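Local coordinates for protein Serpin48 (Tenebrio molitor, PDB 3OZQ) that is a highly specific serpin of insect innate immunity that specifically inhibits SPE, a serine protease, as members of its family generally do with such enzymes, at residues Pro178-Thr184 with Val321-Gly325; Asp205-Tyr211 with Leu259-Asn265; Ile234-Ile240 with Phe350-Pro355. All coordinates share one frame; numbering follows the deposited sequence.

Contact 1. Residues Pro178-Thr184 with Val321-Gly325; sequences PFPPFHT and VSEEG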
loop_
_atom_site.group_PDB
_atom_site.type_symbol
_atom_site.label_atom_id
_atom_site.label_comp_id
_atom_site.label_asym_id
_atom_site.label_seq_id
_atom_site.Cartn_x
_atom_site.Cartn_y
_atom_site.Cartn_z
ATOM N N PRO A 178 22.946 -4.094 3.342
ATOM C CA PRO A 178 22.515 -5.082 2.354
ATOM C C PRO A 178 22.923 -6.508 2.729
ATOM O O PRO A 178 23.825 -6.703 3.546
ATOM C CB PRO A 178 23.235 -4.634 1.079
ATOM C CG PRO A 178 24.414 -3.839 1.562
ATOM C CD PRO A 178 23.937 -3.150 2.799
ATOM N N PHE A 179 22.235 -7.489 2.152
ATOM C CA PHE A 179 22.611 -8.894 2.295
ATOM C C PHE A 179 23.691 -9.227 1.272
ATOM O O PHE A 179 23.602 -8.807 0.110
ATOM C CB PHE A 179 21.402 -9.812 2.050
ATOM C CG PHE A 179 20.256 -9.567 2.985
ATOM C CD1 PHE A 179 20.077 -10.366 4.104
ATOM C CD2 PHE A 179 19.356 -8.524 2.749
ATOM C CE1 PHE A 179 19.029 -10.138 4.973
ATOM C CE2 PHE A 179 18.310 -8.287 3.618
ATOM C CZ PHE A 179 18.135 -9.095 4.727
ATOM N N PRO A 180 24.719 -9.986 1.702
ATOM C CA PRO A 180 25.761 -10.522 0.815
ATOM C C PRO A 180 25.226 -11.673 -0.027
ATOM O O PRO A 180 24.881 -12.717 0.513
ATOM C CB PRO A 180 26.827 -11.033 1.793
ATOM C CG PRO A 180 26.076 -11.324 3.062
ATOM C CD PRO A 180 24.960 -10.308 3.120
ATOM N N PRO A 181 25.161 -11.483 -1.350
ATOM C CA PRO A 181 24.565 -12.449 -2.286
ATOM C C PRO A 181 25.317 -13.779 -2.382
ATOM O O PRO A 181 24.764 -14.781 -2.835
ATOM C CB PRO A 181 24.617 -11.717 -3.632
ATOM C CG PRO A 181 25.647 -10.644 -3.457
ATOM C CD PRO A 181 25.587 -10.244 -2.020
ATOM N N PHE A 182 26.572 -13.786 -1.969
ATOM C CA PHE A 182 27.351 -15.019 -1.980
ATOM C C PHE A 182 26.710 -16.019 -1.028
ATOM O O PHE A 182 26.692 -17.226 -1.288
ATOM C CB PHE A 182 28.807 -14.756 -1.584
ATOM C CG PHE A 182 29.076 -13.342 -1.128
ATOM C CD1 PHE A 182 28.531 -12.250 -1.805
ATOM C CD2 PHE A 182 29.879 -13.104 -0.024
ATOM C CE1 PHE A 182 28.779 -10.957 -1.383
ATOM C CE2 PHE A 182 30.133 -11.814 0.402
ATOM C CZ PHE A 182 29.580 -10.737 -0.279
ATOM N N HIS A 183 26.162 -15.504 0.067
ATOM C CA HIS A 183 25.599 -16.352 1.110
ATOM C C HIS A 183 24.127 -16.692 0.882
ATOM O O HIS A 183 23.498 -17.378 1.684
ATOM C CB HIS A 183 25.829 -15.718 2.480
ATOM C CG HIS A 183 27.278 -15.587 2.833
ATOM N ND1 HIS A 183 27.758 -14.595 3.661
ATOM C CD2 HIS A 183 28.353 -16.322 2.465
ATOM C CE1 HIS A 183 29.066 -14.727 3.789
ATOM N NE2 HIS A 183 29.452 -15.766 3.070
ATOM N N THR A 184 23.587 -16.229 -0.233
ATOM C CA THR A 184 22.226 -16.568 -0.596
ATOM C C THR A 184 22.119 -18.002 -1.119
ATOM O O THR A 184 22.847 -18.399 -2.036
ATOM C CB THR A 184 21.683 -15.580 -1.640
ATOM O OG1 THR A 184 21.577 -14.283 -1.035
ATOM C CG2 THR A 184 20.350 -16.036 -2.145
ATOM N N VAL A 321 11.746 -8.065 -3.357
ATOM C CA VAL A 321 12.700 -7.961 -2.263
ATOM C C VAL A 321 13.916 -8.809 -2.551
ATOM O O VAL A 321 13.804 -10.007 -2.775
ATOM C CB VAL A 321 12.071 -8.360 -0.922
ATOM C CG1 VAL A 321 13.128 -8.452 0.142
ATOM C CG2 VAL A 321 11.012 -7.335 -0.523
ATOM N N SER A 322 15.078 -8.167 -2.547
ATOM C CA SER A 322 16.323 -8.834 -2.901
ATOM C C SER A 322 17.473 -8.388 -1.992
ATOM O O SER A 322 17.256 -7.735 -0.967
ATOM C CB SER A 322 16.656 -8.553 -4.362
ATOM O OG SER A 322 16.931 -7.171 -4.523
ATOM N N GLU A 323 18.698 -8.737 -2.371
ATOM C CA GLU A 323 19.853 -8.474 -1.506
ATOM C C GLU A 323 20.173 -6.987 -1.293
ATOM O O GLU A 323 20.588 -6.599 -0.204
ATOM C CB GLU A 323 21.089 -9.228 -2.002
ATOM C CG GLU A 323 20.983 -10.734 -1.840
ATOM C CD GLU A 323 20.536 -11.443 -3.107
ATOM O OE1 GLU A 323 20.889 -12.631 -3.269
ATOM O OE2 GLU A 323 19.833 -10.827 -3.941
ATOM N N GLU A 324 19.968 -6.156 -2.311
ATOM C CA GLU A 324 20.249 -4.723 -2.163
ATOM C C GLU A 324 19.092 -3.914 -1.582
ATOM O O GLU A 324 19.302 -2.828 -1.045
ATOM C CB GLU A 324 20.707 -4.104 -3.483
ATOM C CG GLU A 324 22.216 -3.845 -3.549
ATOM C CD GLU A 324 22.710 -2.850 -2.491
ATOM O OE1 GLU A 324 23.906 -2.911 -2.127
ATOM O OE2 GLU A 324 21.908 -2.005 -2.026
ATOM N N GLY A 325 17.877 -4.437 -1.688
ATOM C CA GLY A 325 16.719 -3.775 -1.116
ATOM C C GLY A 325 15.454 -4.164 -1.851
ATOM O O GLY A 325 15.221 -5.342 -2.118
#
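The Phe179 ring receives the carbonyl oxygen of Glu323 at its edge, in the ring plane, with Phe179 CD2 3.7 Å from Glu323 O; the neighbouring Trp175 meets the same phenyl group edge-to-face, while Met202, Leu204, Val266 and Leu268 pack around it. The other flat group is the Glu323 carboxylate. Glu323 OE1 accepts a hydrogen bond from Thr184 OG1 (2.9 Å), which arrives on the anti side, 20° out of the carboxylate plane, and Pro181 CB lies 3.9 Å from the same Glu323 OE1. The second oxygen, OE2, forms a salt bridge with Lys270, so the group is gripped at both ends and would probably be held in its ionised form. A bend at chi2 (97°) carries the carboxylate to the threonine. Nearer the backbone, Glu323 CB sits 3.3 Å from Phe179 O. In serpin terms, Val321-Gly325 leads from the strand 310-321 of the large sheet into the proximal hinge of the reactive-centre loop; Pro178-Thr184 links the strand 163-174 to the strand 185-190. The contact thus lies at the mouth of that sheet, the region usually called the breach, beside Trp175, which also hydrogen-bonds Ser322 O. Backbone joins backbone through Phe179 N, which donates to Glu323 O over 3.0 Å at an N-H...O angle of 150°, so this carbonyl serves the peptide N-H and borders the ring edge as well. Farther along the chain, Glu324 runs side by side with Pro178 and points the same way, with Glu324 OE1 3.7 Å from Pro178 CB.

Contact 2. Residues Asp205-Tyr211 with Leu259-Asn265; sequences DEQYFNY and LTKQLVN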
loop_
_atom_site.group_PDB
_atom_site.type_symbol
_atom_site.label_atom_id
_atom_site.label_comp_id
_atom_site.label_asym_id
_atom_site.label_seq_id
_atom_site.Cartn_x
_atom_site.Cartn_y
_atom_site.Cartn_z
ATOM N N ASP A 205 24.354 -11.679 9.337
ATOM C CA ASP A 205 24.705 -12.043 10.709
ATOM C C ASP A 205 25.253 -10.902 11.560
ATOM O O ASP A 205 25.781 -9.914 11.048
ATOM C CB ASP A 205 25.741 -13.172 10.714
ATOM C CG ASP A 205 25.257 -14.412 10.003
ATOM O OD1 ASP A 205 24.040 -14.699 10.062
ATOM O OD2 ASP A 205 26.102 -15.097 9.386
ATOM N N GLU A 206 25.132 -11.071 12.871
ATOM C CA GLU A 206 25.742 -10.168 13.838
ATOM C C GLU A 206 25.492 -8.687 13.547
ATOM O O GLU A 206 26.403 -7.868 13.664
ATOM C CB GLU A 206 27.250 -10.434 13.923
ATOM C CG GLU A 206 27.614 -11.842 14.368
ATOM C CD GLU A 206 28.925 -12.347 13.750
ATOM O OE1 GLU A 206 28.919 -13.464 13.174
ATOM O OE2 GLU A 206 29.954 -11.634 13.834
ATOM N N GLN A 207 24.259 -8.347 13.174
ATOM C CA GLN A 207 23.881 -6.954 12.972
ATOM C C GLN A 207 23.004 -6.498 14.126
ATOM O O GLN A 207 22.300 -7.305 14.732
ATOM C CB GLN A 207 23.111 -6.785 11.659
ATOM C CG GLN A 207 23.848 -7.260 10.417
ATOM C CD GLN A 207 24.989 -6.342 10.025
ATOM O OE1 GLN A 207 25.887 -6.737 9.281
ATOM N NE2 GLN A 207 24.956 -5.110 10.518
ATOM N N TYR A 208 23.046 -5.204 14.431
ATOM C CA TYR A 208 22.156 -4.636 15.436
ATOM C C TYR A 208 20.940 -4.003 14.763
ATOM O O TYR A 208 21.043 -2.960 14.112
ATOM C CB TYR A 208 22.878 -3.617 16.322
ATOM C CG TYR A 208 23.624 -4.247 17.483
ATOM C CD1 TYR A 208 22.968 -4.558 18.668
ATOM C CD2 TYR A 208 24.975 -4.544 17.386
ATOM C CE1 TYR A 208 23.644 -5.142 19.738
ATOM C CE2 TYR A 208 25.665 -5.134 18.446
ATOM C CZ TYR A 208 24.992 -5.429 19.621
ATOM O OH TYR A 208 25.666 -6.006 20.680
ATOM N N PHE A 209 19.792 -4.646 14.930
ATOM C CA PHE A 209 18.548 -4.181 14.325
ATOM C C PHE A 209 17.495 -4.061 15.400
ATOM O O PHE A 209 17.529 -4.791 16.387
ATOM C CB PHE A 209 18.060 -5.181 13.267
ATOM C CG PHE A 209 18.909 -5.226 12.032
ATOM C CD1 PHE A 209 19.194 -6.436 11.413
ATOM C CD2 PHE A 209 19.409 -4.058 11.474
ATOM C CE1 PHE A 209 19.974 -6.482 10.264
ATOM C CE2 PHE A 209 20.185 -4.094 10.328
ATOM C CZ PHE A 209 20.468 -5.304 9.721
ATOM N N ASN A 210 16.549 -3.148 15.201
ATOM C CA ASN A 210 15.412 -3.052 16.090
ATOM C C ASN A 210 14.662 -4.369 16.158
ATOM O O ASN A 210 14.321 -4.968 15.138
ATOM C CB ASN A 210 14.497 -1.900 15.670
ATOM C CG ASN A 210 15.044 -0.558 16.100
ATOM O OD1 ASN A 210 15.391 -0.369 17.263
ATOM N ND2 ASN A 210 15.153 0.370 15.163
ATOM N N TYR A 211 14.412 -4.811 17.378
ATOM C CA TYR A 211 13.935 -6.155 17.629
ATOM C C TYR A 211 12.969 -6.111 18.794
ATOM O O TYR A 211 13.123 -5.297 19.705
ATOM C CB TYR A 211 15.137 -7.050 17.960
ATOM C CG TYR A 211 14.793 -8.461 18.373
ATOM C CD1 TYR A 211 14.824 -9.499 17.451
ATOM C CD2 TYR A 211 14.451 -8.759 19.688
ATOM C CE1 TYR A 211 14.520 -10.801 17.824
ATOM C CE2 TYR A 211 14.141 -10.058 20.070
ATOM C CZ TYR A 211 14.181 -11.073 19.135
ATOM O OH TYR A 211 13.876 -12.365 19.504
ATOM N N LEU A 259 10.635 -1.060 20.272
ATOM C CA LEU A 259 11.703 -1.806 19.616
ATOM C C LEU A 259 13.073 -1.255 20.002
ATOM O O LEU A 259 13.302 -0.047 19.953
ATOM C CB LEU A 259 11.520 -1.761 18.097
ATOM C CG LEU A 259 10.108 -2.101 17.601
ATOM C CD1 LEU A 259 9.835 -1.439 16.259
ATOM C CD2 LEU A 259 9.904 -3.601 17.510
ATOM N N THR A 260 13.979 -2.144 20.392
ATOM C CA THR A 260 15.336 -1.741 20.740
ATOM C C THR A 260 16.340 -2.508 19.896
ATOM O O THR A 260 16.052 -3.608 19.429
ATOM C CB THR A 260 15.640 -1.997 22.225
ATOM O OG1 THR A 260 15.308 -3.356 22.552
ATOM C CG2 THR A 260 14.831 -1.055 23.102
ATOM N N LYS A 261 17.516 -1.925 19.697
ATOM C CA LYS A 261 18.537 -2.566 18.887
ATOM C C LYS A 261 19.182 -3.751 19.608
ATOM O O LYS A 261 19.876 -3.588 20.611
ATOM C CB LYS A 261 19.600 -1.550 18.473
ATOM C CG LYS A 261 19.065 -0.444 17.587
ATOM C CD LYS A 261 20.061 -0.103 16.487
ATOM C CE LYS A 261 19.462 0.857 15.471
ATOM N NZ LYS A 261 20.427 1.185 14.378
ATOM N N GLN A 262 18.950 -4.950 19.093
ATOM C CA GLN A 262 19.584 -6.138 19.646
ATOM C C GLN A 262 20.413 -6.831 18.585
ATOM O O GLN A 262 20.122 -6.737 17.398
ATOM C CB GLN A 262 18.545 -7.101 20.220
ATOM C CG GLN A 262 17.686 -6.491 21.324
ATOM C CD GLN A 262 17.260 -7.513 22.365
ATOM O OE1 GLN A 262 18.096 -8.174 22.976
ATOM N NE2 GLN A 262 15.952 -7.647 22.571
ATOM N N LEU A 263 21.454 -7.530 19.022
ATOM C CA LEU A 263 22.319 -8.259 18.115
ATOM C C LEU A 263 21.566 -9.468 17.581
ATOM O O LEU A 263 21.037 -10.268 18.346
ATOM C CB LEU A 263 23.570 -8.721 18.854
ATOM C CG LEU A 263 24.589 -9.404 17.959
ATOM C CD1 LEU A 263 25.084 -8.421 16.908
ATOM C CD2 LEU A 263 25.742 -9.940 18.807
ATOM N N VAL A 264 21.520 -9.612 16.268
ATOM C CA VAL A 264 20.623 -10.593 15.689
ATOM C C VAL A 264 21.187 -11.141 14.401
ATOM O O VAL A 264 21.952 -10.466 13.716
ATOM C CB VAL A 264 19.211 -9.954 15.430
ATOM C CG1 VAL A 264 19.331 -8.726 14.551
ATOM C CG2 VAL A 264 18.248 -10.964 14.834
ATOM N N ASN A 265 20.826 -12.381 14.089
ATOM C CA ASN A 265 21.083 -12.947 12.777
ATOM C C ASN A 265 19.757 -13.034 12.043
ATOM O O ASN A 265 18.738 -13.370 12.639
ATOM C CB ASN A 265 21.698 -14.345 12.881
ATOM C CG ASN A 265 23.143 -14.323 13.358
ATOM O OD1 ASN A 265 23.837 -13.313 13.251
ATOM N ND2 ASN A 265 23.600 -15.448 13.881
HETATM O O HOH W 1 15.250 1.640 18.833
#
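With chi1 near -84°, Tyr208 sets CG opposite its own carbonyl carbon and lays its ring across the neighbouring strand, while Leu263, its CG anti to the backbone N (chi1 -176°), sends CD1 along the same ring. Leu263 CB makes a CH-pi contact over the ring face, 4.0 Å from the centroid of the Tyr208 ring and displaced toward its rim. Leu263 CD1 stays beside that ring and also reaches the backbone of Glu206, 3.4 Å from Glu206 C. On the face of the sheet that carries Gln207, Phe209 and Tyr211, Phe209 CD1 packs on Val264 CG1 at 3.9 Å, the two side chains crossing at about a right angle. The Gln262 amide stands nearly perpendicular to the Tyr211 ring, with Gln262 NE2 3.4 Å from Tyr211 CD2; the polar ends are engaged elsewhere, Gln262 OE1 by Lys348 and Tyr211 OH by Glu213. At one end of the pairing a water donates to both Asn210 OD1 and Leu259 O. At the other, Asn265 OD1 accepts from Glu206 N over 2.6 Å, the donor lying nearly on the line of the amide C=O. Without the amide, as with an alanine at Asn265, Glu206 N is likely to lose this acceptor and the chain corner to become freer to shift. Backbone bonds alternate along the antiparallel strands, from Val264 N to Gln207 O (2.9 Å) on to Tyr211 N with Thr260 O. Glu206, with positive phi, and Gln207 together face Val264. This is a G1 beta bulge, here at the corner where the chain leaves the strand 196-205 and enters the strand 207-214, and such a corner joins sheets C and B of the serpin fold.

Contact 3. Residues Ile234-Ile240 with Phe350-Pro355; sequences IVLSNQI and FIVDHP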
loop_
_atom_site.group_PDB
_atom_site.type_symbol
_atom_site.label_atom_id
_atom_site.label_comp_id
_atom_site.label_asym_id
_atom_site.label_seq_id
_atom_site.Cartn_x
_atom_site.Cartn_y
_atom_site.Cartn_z
ATOM N N ILE A 234 9.115 -7.071 9.678
ATOM C CA ILE A 234 8.563 -8.424 9.598
ATOM C C ILE A 234 7.929 -8.763 10.935
ATOM O O ILE A 234 8.524 -8.517 11.982
ATOM C CB ILE A 234 9.677 -9.481 9.332
ATOM C CG1 ILE A 234 10.579 -9.046 8.174
ATOM C CG2 ILE A 234 9.087 -10.865 9.110
ATOM C CD1 ILE A 234 9.832 -8.792 6.907
ATOM N N VAL A 235 6.722 -9.307 10.902
ATOM C CA VAL A 235 6.075 -9.826 12.095
ATOM C C VAL A 235 6.007 -11.341 11.964
ATOM O O VAL A 235 5.269 -11.877 11.132
ATOM C CB VAL A 235 4.664 -9.252 12.301
ATOM C CG1 VAL A 235 4.065 -9.789 13.597
ATOM C CG2 VAL A 235 4.702 -7.724 12.320
ATOM N N LEU A 236 6.798 -12.018 12.795
ATOM C CA LEU A 236 7.033 -13.447 12.680
ATOM C C LEU A 236 6.466 -14.202 13.876
ATOM O O LEU A 236 6.943 -14.041 14.988
ATOM C CB LEU A 236 8.534 -13.684 12.602
ATOM C CG LEU A 236 9.001 -15.118 12.401
ATOM C CD1 LEU A 236 8.469 -15.655 11.072
ATOM C CD2 LEU A 236 10.525 -15.185 12.458
ATOM N N SER A 237 5.441 -15.019 13.653
ATOM C CA SER A 237 4.884 -15.795 14.752
ATOM C C SER A 237 5.900 -16.819 15.256
ATOM O O SER A 237 6.692 -17.368 14.479
ATOM C CB SER A 237 3.578 -16.473 14.355
ATOM O OG SER A 237 3.770 -17.429 13.326
ATOM N N ASN A 238 5.883 -17.060 16.564
ATOM C CA ASN A 238 6.807 -18.016 17.172
ATOM C C ASN A 238 6.546 -19.440 16.705
ATOM O O ASN A 238 7.464 -20.247 16.608
ATOM C CB ASN A 238 6.779 -17.919 18.703
ATOM C CG ASN A 238 7.588 -16.744 19.225
ATOM O OD1 ASN A 238 8.630 -16.395 18.660
ATOM N ND2 ASN A 238 7.113 -16.123 20.305
ATOM N N GLN A 239 5.292 -19.742 16.396
ATOM C CA GLN A 239 4.942 -21.054 15.875
ATOM C C GLN A 239 4.792 -21.067 14.348
ATOM O O GLN A 239 4.340 -20.092 13.744
ATOM C CB GLN A 239 3.677 -21.572 16.563
ATOM C CG GLN A 239 3.927 -22.039 17.997
ATOM C CD GLN A 239 5.077 -23.036 18.083
ATOM O OE1 GLN A 239 5.223 -23.911 17.224
ATOM N NE2 GLN A 239 5.912 -22.890 19.107
ATOM N N ILE A 240 5.182 -22.179 13.736
ATOM C CA ILE A 240 5.163 -22.317 12.282
ATOM C C ILE A 240 3.846 -21.869 11.647
ATOM O O ILE A 240 3.851 -21.181 10.627
ATOM C CB ILE A 240 5.459 -23.774 11.847
ATOM C CG1 ILE A 240 6.839 -24.222 12.340
ATOM C CG2 ILE A 240 5.365 -23.918 10.330
ATOM C CD1 ILE A 240 7.997 -23.624 11.563
ATOM N N PHE A 350 16.477 -14.497 14.033
ATOM C CA PHE A 350 15.264 -14.103 13.316
ATOM C C PHE A 350 15.256 -14.807 11.970
ATOM O O PHE A 350 15.700 -14.265 10.957
ATOM C CB PHE A 350 15.179 -12.591 13.151
ATOM C CG PHE A 350 13.800 -12.095 12.770
ATOM C CD1 PHE A 350 12.829 -11.856 13.742
ATOM C CD2 PHE A 350 13.479 -11.861 11.450
ATOM C CE1 PHE A 350 11.544 -11.395 13.386
ATOM C CE2 PHE A 350 12.195 -11.388 11.080
ATOM C CZ PHE A 350 11.233 -11.165 12.053
ATOM N N ILE A 351 14.764 -16.039 11.987
ATOM C CA ILE A 351 14.756 -16.892 10.811
ATOM C C ILE A 351 13.355 -16.924 10.241
ATOM O O ILE A 351 12.439 -17.521 10.819
ATOM C CB ILE A 351 15.267 -18.327 11.153
ATOM C CG1 ILE A 351 16.684 -18.242 11.728
ATOM C CG2 ILE A 351 15.206 -19.257 9.928
ATOM C CD1 ILE A 351 17.086 -19.454 12.562
ATOM N N VAL A 352 13.190 -16.242 9.111
ATOM C CA VAL A 352 11.890 -16.108 8.479
ATOM C C VAL A 352 11.668 -17.283 7.530
ATOM O O VAL A 352 11.983 -17.210 6.344
ATOM C CB VAL A 352 11.776 -14.761 7.733
ATOM C CG1 VAL A 352 10.347 -14.539 7.256
ATOM C CG2 VAL A 352 12.241 -13.599 8.633
ATOM N N ASP A 353 11.110 -18.366 8.065
ATOM C CA ASP A 353 11.096 -19.652 7.367
ATOM C C ASP A 353 9.726 -20.282 7.455
ATOM O O ASP A 353 9.572 -21.495 7.325
ATOM C CB ASP A 353 12.162 -20.594 7.946
ATOM C CG ASP A 353 11.766 -21.175 9.299
ATOM O OD1 ASP A 353 10.866 -20.618 9.962
ATOM O OD2 ASP A 353 12.372 -22.194 9.709
ATOM N N HIS A 354 8.739 -19.428 7.700
ATOM C CA HIS A 354 7.326 -19.777 7.671
ATOM C C HIS A 354 6.562 -18.463 7.433
ATOM O O HIS A 354 7.172 -17.396 7.458
ATOM C CB HIS A 354 6.894 -20.472 8.970
ATOM C CG HIS A 354 7.201 -19.694 10.214
ATOM N ND1 HIS A 354 8.476 -19.578 10.725
ATOM C CD2 HIS A 354 6.393 -19.021 11.064
ATOM C CE1 HIS A 354 8.442 -18.856 11.829
ATOM N NE2 HIS A 354 7.190 -18.504 12.058
ATOM N N PRO A 355 5.248 -18.542 7.182
ATOM C CA PRO A 355 4.449 -17.376 6.763
ATOM C C PRO A 355 4.496 -16.193 7.731
ATOM O O PRO A 355 4.484 -16.377 8.948
ATOM C CB PRO A 355 3.037 -17.941 6.672
ATOM C CG PRO A 355 3.249 -19.364 6.294
ATOM C CD PRO A 355 4.471 -19.791 7.075
HETATM O O HOH W 2 4.048 -15.243 11.254
HETATM O O HOH W 3 2.345 -18.867 9.933
#
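Phe350 and His354 each take a branch of Leu236 over one ring face, and between them they make the dense part of this contact. Leu236 CD2 stands over the centre of the phenyl ring, 4.1 Å from the Phe350 centroid, and Leu236 CD1 lies 3.3 Å from His354 NE2. Ile234 comes to the edge of the phenyl ring, with Ile234 CB 3.6 Å from Phe350 CZ, while its CG2 packs on Val352. The imidazole is held at both nitrogens, nearly in its own plane: His354 NE2 donates to Ser237 O (2.7 Å, N-H...O angle 160°) and His354 ND1 to Asp353 OD1 (2.7 Å). Two acceptors facing the two nitrogens fix the ring's rotation and are consistent with a positively charged histidine beside an ionised aspartate. The chi1 of His354, 55°, places CG between the backbone N and the carbonyl carbon, turning the ring toward the strand end. In the serpin fold the segment 350-355 carries the chain from the last strand of sheet C, 348-351, through an inverse gamma turn centred on Val352, to the strand 356-362 of sheet B; the strand 231-237 lies antiparallel to the latter. Between the strand end and Pro355 a water accepts from Ser237 N and donates to Pro355 O. The looser side is at Ile240, partly exposed, where another water donates to Ile240 O (2.8 Å) and weakly to Pro355 O. Here Ile240 CG2 stays 4.0 Å from His354 CB, and Ile240 O lies 3.4 Å from His354 CD2. Ser237 OG donates to Gln239 O.

Overall arrangement
Along the chain the segments run 178-184, 205-211, 234-240, 259-265, 321-325 and 350-355, so contact 2 falls wholly between the two halves of contact 1, while contact 3 alternates with both. All three lie on the same side of the chain's centre. The centres of contacts 1 and 2 are about 17 Å apart, those of contacts 1 and 3 about 19 Å, and those of contacts 2 and 3 about 16 Å. Contacts 2 and 3 touch through the adjacent strands 260-278 and 348-351, with Asn265 O 2.9 Å from Phe350 N, a probable hydrogen bond, and join strands of sheets B and C. Contact 1 touches neither and stands apart at the breach, where the chain enters the hinge.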